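Solute-binding protein (PDB 2ZYO) binds maltodextrins, here maltotetraose, and probably delivers cyclodextrins and linear maltodextrins to a membrane transporter for uptake. Local coordinates at residues 120-132 with 309-321. Sequence-based numbering, arbitrary orientation.
With GLC (alpha-D-glucopyranose), chain B.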
loop_
_atom_site.group_PDB
_atom_site.type_symbol
_atom_site.label_atom_id
_atom_site.label_comp_id
_atom_site.label_asym_id
_atom_site.label_seq_id
_atom_site.Cartn_x
_atom_site.Cartn_y
_atom_site.Cartn_z
ATOM N N LYS A 120 -13.304 12.050 -9.634
ATOM C CA LYS A 120 -14.078 10.919 -10.149
ATOM C C LYS A 120 -13.629 9.616 -9.494
ATOM O O LYS A 120 -12.458 9.460 -9.141
ATOM C CB LYS A 120 -13.953 10.821 -11.675
ATOM C CG LYS A 120 -14.501 12.036 -12.423
ATOM C CD LYS A 120 -14.377 11.898 -13.931
ATOM C CE LYS A 120 -15.003 13.095 -14.636
ATOM N NZ LYS A 120 -15.019 12.943 -16.117
ATOM N N LEU A 121 -14.568 8.687 -9.337
ATOM C CA LEU A 121 -14.284 7.388 -8.730
ATOM C C LEU A 121 -13.981 6.341 -9.798
ATOM O O LEU A 121 -14.727 6.210 -10.769
ATOM C CB LEU A 121 -15.464 6.934 -7.866
ATOM C CG LEU A 121 -15.302 5.616 -7.101
ATOM C CD1 LEU A 121 -14.167 5.703 -6.085
ATOM C CD2 LEU A 121 -16.605 5.237 -6.420
ATOM N N TYR A 122 -12.899 5.589 -9.605
ATOM C CA TYR A 122 -12.448 4.618 -10.605
ATOM C C TYR A 122 -12.550 3.148 -10.206
ATOM O O TYR A 122 -12.278 2.262 -11.017
ATOM C CB TYR A 122 -11.037 4.968 -11.089
ATOM C CG TYR A 122 -11.065 6.184 -11.968
ATOM C CD1 TYR A 122 -11.295 6.065 -13.336
ATOM C CD2 TYR A 122 -10.916 7.460 -11.426
ATOM C CE1 TYR A 122 -11.351 7.187 -14.150
ATOM C CE2 TYR A 122 -10.972 8.589 -12.230
ATOM C CZ TYR A 122 -11.191 8.443 -13.588
ATOM O OH TYR A 122 -11.247 9.558 -14.388
ATOM N N GLY A 123 -12.957 2.880 -8.973
ATOM C CA GLY A 123 -13.117 1.494 -8.564
ATOM C C GLY A 123 -13.619 1.266 -7.160
ATOM O O GLY A 123 -13.869 2.213 -6.410
ATOM N N LEU A 124 -13.773 -0.013 -6.832
ATOM C CA LEU A 124 -14.154 -0.457 -5.500
ATOM C C LEU A 124 -13.038 -1.336 -4.938
ATOM O O LEU A 124 -12.421 -2.103 -5.684
ATOM C CB LEU A 124 -15.500 -1.193 -5.535
ATOM C CG LEU A 124 -16.715 -0.364 -5.978
ATOM C CD1 LEU A 124 -17.965 -1.231 -6.025
ATOM C CD2 LEU A 124 -16.941 0.860 -5.088
ATOM N N PRO A 125 -12.753 -1.205 -3.631
ATOM C CA PRO A 125 -11.562 -1.845 -3.077
ATOM C C PRO A 125 -11.730 -3.309 -2.685
ATOM O O PRO A 125 -12.824 -3.735 -2.297
ATOM C CB PRO A 125 -11.272 -1.003 -1.838
ATOM C CG PRO A 125 -12.618 -0.556 -1.377
ATOM C CD PRO A 125 -13.489 -0.437 -2.608
ATOM N N LYS A 126 -10.629 -4.052 -2.783
ATOM C CA LYS A 126 -10.567 -5.462 -2.412
ATOM C C LYS A 126 -9.681 -5.657 -1.187
ATOM O O LYS A 126 -9.969 -6.494 -0.331
ATOM C CB LYS A 126 -9.980 -6.292 -3.556
ATOM C CG LYS A 126 -10.712 -6.177 -4.886
ATOM C CD LYS A 126 -9.794 -6.507 -6.068
ATOM C CE LYS A 126 -9.418 -7.985 -6.112
ATOM N NZ LYS A 126 -8.634 -8.304 -7.344
ATOM N N ALA A 127 -8.598 -4.885 -1.125
ATOM C CA ALA A 127 -7.563 -5.082 -0.114
ATOM C C ALA A 127 -6.891 -3.776 0.281
ATOM O O ALA A 127 -6.775 -2.854 -0.532
ATOM C CB ALA A 127 -6.524 -6.078 -0.616
ATOM N N ILE A 128 -6.456 -3.715 1.539
ATOM C CA ILE A 128 -5.672 -2.598 2.054
ATOM C C ILE A 128 -4.437 -3.146 2.765
ATOM O O ILE A 128 -4.496 -4.197 3.411
ATOM C CB ILE A 128 -6.516 -1.678 2.989
ATOM C CG1 ILE A 128 -5.731 -0.428 3.414
ATOM C CG2 ILE A 128 -7.056 -2.445 4.201
ATOM C CD1 ILE A 128 -6.608 0.696 3.916
ATOM N N GLU A 129 -3.318 -2.443 2.615
ATOM C CA GLU A 129 -2.077 -2.810 3.296
ATOM C C GLU A 129 -1.384 -1.594 3.908
ATOM O O GLU A 129 -1.487 -0.480 3.394
ATOM C CB GLU A 129 -1.122 -3.549 2.347
ATOM C CG GLU A 129 -0.707 -2.755 1.109
ATOM C CD GLU A 129 0.316 -3.473 0.240
ATOM O OE1 GLU A 129 0.313 -4.721 0.195
ATOM O OE2 GLU A 129 1.116 -2.771 -0.417
ATOM N N SER A 130 -0.687 -1.831 5.015
ATOM C CA SER A 130 0.144 -0.829 5.673
ATOM C C SER A 130 1.251 -1.542 6.428
ATOM O O SER A 130 1.078 -2.687 6.843
ATOM C CB SER A 130 -0.690 -0.009 6.663
ATOM O OG SER A 130 0.132 0.820 7.471
ATOM N N VAL A 131 2.381 -0.867 6.622
ATOM C CA VAL A 131 3.371 -1.366 7.577
ATOM C C VAL A 131 2.813 -1.230 8.991
ATOM O O VAL A 131 1.882 -0.459 9.237
ATOM C CB VAL A 131 4.760 -0.660 7.465
ATOM C CG1 VAL A 131 5.367 -0.868 6.084
ATOM C CG2 VAL A 131 4.676 0.822 7.812
ATOM N N ALA A 132 3.374 -2.008 9.907
ATOM C CA ALA A 132 3.047 -1.918 11.327
ATOM C C ALA A 132 4.229 -2.478 12.093
ATOM O O ALA A 132 5.243 -2.841 11.487
ATOM C CB ALA A 132 1.771 -2.694 11.644
ATOM N N LEU A 309 -16.145 -10.246 0.144
ATOM C CA LEU A 309 -14.893 -9.815 0.767
ATOM C C LEU A 309 -14.580 -10.534 2.083
ATOM O O LEU A 309 -13.410 -10.682 2.441
ATOM C CB LEU A 309 -14.845 -8.290 0.931
ATOM C CG LEU A 309 -14.756 -7.471 -0.365
ATOM C CD1 LEU A 309 -14.658 -5.985 -0.064
ATOM C CD2 LEU A 309 -13.588 -7.912 -1.245
ATOM N N ALA A 310 -15.617 -10.981 2.794
ATOM C CA ALA A 310 -15.425 -11.840 3.963
ATOM C C ALA A 310 -14.756 -13.134 3.514
ATOM O O ALA A 310 -13.768 -13.576 4.108
ATOM C CB ALA A 310 -16.750 -12.135 4.646
ATOM N N SER A 311 -15.294 -13.716 2.443
ATOM C CA SER A 311 -14.716 -14.895 1.801
ATOM C C SER A 311 -13.290 -14.630 1.319
ATOM O O SER A 311 -12.384 -15.432 1.571
ATOM C CB SER A 311 -15.607 -15.342 0.638
ATOM O OG SER A 311 -14.929 -16.222 -0.240
ATOM N N ARG A 312 -13.092 -13.500 0.641
ATOM C CA ARG A 312 -11.762 -13.140 0.143
ATOM C C ARG A 312 -10.729 -13.023 1.262
ATOM O O ARG A 312 -9.609 -13.520 1.124
ATOM C CB ARG A 312 -11.791 -11.852 -0.685
ATOM C CG ARG A 312 -10.521 -11.677 -1.499
ATOM C CD ARG A 312 -10.496 -10.418 -2.345
ATOM N NE ARG A 312 -9.304 -10.430 -3.190
ATOM C CZ ARG A 312 -8.101 -10.003 -2.809
ATOM N NH1 ARG A 312 -7.914 -9.500 -1.595
ATOM N NH2 ARG A 312 -7.078 -10.080 -3.648
ATOM N N PHE A 313 -11.104 -12.382 2.367
ATOM C CA PHE A 313 -10.189 -12.261 3.497
ATOM C C PHE A 313 -9.786 -13.625 4.052
ATOM O O PHE A 313 -8.607 -13.881 4.289
ATOM C CB PHE A 313 -10.764 -11.398 4.623
ATOM C CG PHE A 313 -10.010 -11.539 5.913
ATOM C CD1 PHE A 313 -8.732 -11.000 6.047
ATOM C CD2 PHE A 313 -10.553 -12.251 6.976
ATOM C CE1 PHE A 313 -8.014 -11.152 7.225
ATOM C CE2 PHE A 313 -9.842 -12.408 8.161
ATOM C CZ PHE A 313 -8.572 -11.856 8.286
ATOM N N LYS A 314 -10.772 -14.492 4.258
ATOM C CA LYS A 314 -10.528 -15.807 4.849
ATOM C C LYS A 314 -9.635 -16.684 3.967
ATOM O O LYS A 314 -8.826 -17.463 4.478
ATOM C CB LYS A 314 -11.852 -16.505 5.182
ATOM C CG LYS A 314 -12.637 -15.822 6.303
ATOM C CD LYS A 314 -14.006 -16.451 6.503
ATOM C CE LYS A 314 -14.867 -15.611 7.432
ATOM N NZ LYS A 314 -16.231 -16.184 7.599
ATOM N N GLU A 315 -9.771 -16.536 2.649
ATOM C CA GLU A 315 -8.957 -17.287 1.694
ATOM C C GLU A 315 -7.557 -16.702 1.515
ATOM O O GLU A 315 -6.567 -17.438 1.531
ATOM C CB GLU A 315 -9.646 -17.361 0.326
ATOM C CG GLU A 315 -10.752 -18.395 0.210
ATOM C CD GLU A 315 -10.871 -18.947 -1.202
ATOM O OE1 GLU A 315 -10.188 -19.943 -1.517
ATOM O OE2 GLU A 315 -11.651 -18.392 -2.000
ATOM N N THR A 316 -7.481 -15.382 1.344
ATOM C CA THR A 316 -6.235 -14.716 0.942
ATOM C C THR A 316 -5.441 -14.098 2.092
ATOM O O THR A 316 -4.232 -13.883 1.963
ATOM C CB THR A 316 -6.486 -13.596 -0.093
ATOM O OG1 THR A 316 -7.191 -12.516 0.533
ATOM C CG2 THR A 316 -7.283 -14.112 -1.290
ATOM N N GLY A 317 -6.121 -13.785 3.192
ATOM C CA GLY A 317 -5.489 -13.130 4.337
ATOM C C GLY A 317 -5.308 -11.631 4.164
ATOM O O GLY A 317 -4.766 -10.958 5.047
ATOM N N GLU A 318 -5.761 -11.108 3.025
ATOM C CA GLU A 318 -5.676 -9.679 2.733
ATOM C C GLU A 318 -6.866 -8.952 3.342
ATOM O O GLU A 318 -8.018 -9.348 3.142
ATOM C CB GLU A 318 -5.609 -9.427 1.221
ATOM C CG GLU A 318 -4.426 -10.092 0.514
ATOM C CD GLU A 318 -4.213 -9.588 -0.908
ATOM O OE1 GLU A 318 -5.199 -9.226 -1.586
ATOM O OE2 GLU A 318 -3.046 -9.550 -1.358
ATOM N N ILE A 319 -6.575 -7.890 4.089
ATOM C CA ILE A 319 -7.600 -7.119 4.793
ATOM C C ILE A 319 -8.520 -6.386 3.817
ATOM O O ILE A 319 -8.052 -5.576 3.022
ATOM C CB ILE A 319 -6.964 -6.100 5.771
ATOM C CG1 ILE A 319 -6.088 -6.825 6.795
ATOM C CG2 ILE A 319 -8.044 -5.275 6.474
ATOM C CD1 ILE A 319 -5.134 -5.917 7.544
ATOM N N PRO A 320 -9.835 -6.670 3.875
ATOM C CA PRO A 320 -10.759 -5.923 3.029
ATOM C C PRO A 320 -11.164 -4.608 3.700
ATOM O O PRO A 320 -11.630 -4.626 4.843
ATOM C CB PRO A 320 -11.960 -6.865 2.902
ATOM C CG PRO A 320 -11.938 -7.693 4.151
ATOM C CD PRO A 320 -10.526 -7.677 4.704
ATOM N N PRO A 321 -10.980 -3.467 3.009
ATOM C CA PRO A 321 -11.338 -2.195 3.636
ATOM C C PRO A 321 -12.841 -1.936 3.531
ATOM O O PRO A 321 -13.282 -0.940 2.943
ATOM C CB PRO A 321 -10.518 -1.174 2.849
ATOM C CG PRO A 321 -10.347 -1.781 1.502
ATOM C CD PRO A 321 -10.443 -3.280 1.646
HETATM C C1 GLC B . 5.919 -3.411 -0.109
HETATM C C2 GLC B . 4.789 -2.664 -0.864
HETATM C C3 GLC B . 5.319 -1.713 -1.957
HETATM C C4 GLC B . 6.507 -0.890 -1.460
HETATM C C5 GLC B . 7.552 -1.813 -0.838
HETATM C C6 GLC B . 8.770 -1.070 -0.311
HETATM O O1 GLC B . 6.465 -4.425 -0.878
HETATM O O2 GLC B . 3.883 -3.601 -1.444
HETATM O O3 GLC B . 4.282 -0.827 -2.359
HETATM O O4 GLC B . 7.089 -0.173 -2.565
HETATM O O5 GLC B . 6.970 -2.514 0.277
HETATM O O6 GLC B . 9.856 -1.136 -1.225
HETATM O O HOH W 1 -9.495 -9.040 0.698
HETATM O O HOH W 2 -3.889 -6.774 4.046
#
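I128 and P321 begin the tightly packed side of this contact, a worked example of how a strand leading to a ligand pocket is fastened to the end of a helix and the chain that follows it. The CG2 branch of I128 lies 3.9 Å from P321 CB and 3.8 Å from I319 CG2; with CG1 anti to the backbone N (chi1 -174°), CG2 is the methyl turned to both. On the same side P125 CB meets P321 CG at 3.6 Å. L309 CD1 lies 3.7 Å from P125 O, an oxygen buried here without a polar partner. One direct backbone bond joins the segments, from I128 N to I319 O (2.9 Å), and A127 CA adds a CA-H...O contact to that same oxygen.

The looser side is polar and partly bridged by water. One water receives a hydrogen from R312 NH1 and gives its own to K126 O and E318 O; a second links I128 O to I319 N. R312 holds E318 OE1 end-on with NH1 (2.7 Å) and NH2, nearly in the guanidinium plane, while A127 CB rests against this ion pair. K126 crosses R312 obliquely, its CE 3.8 Å from R312 NE, and its ammonium turns to E25. An alanine in place of R312 would probably deprive E318 OE1 of both donors and the first water of its hydrogen donor, loosening the link to K126 O.

Consistent with a solute-binding protein of the periplasmic-binding-protein type, strand 120-136 runs on to E129 of the glycan pocket, whose OE2 accepts a hydrogen bond from glucose O2. Strand 278-287 pairs antiparallel with it, K282 facing the classic bulge at K126 and A127 and also forming a salt bridge with E318. Helix 30-47 touches R312 and E318, and helix 109-114 packs against P125 and P321.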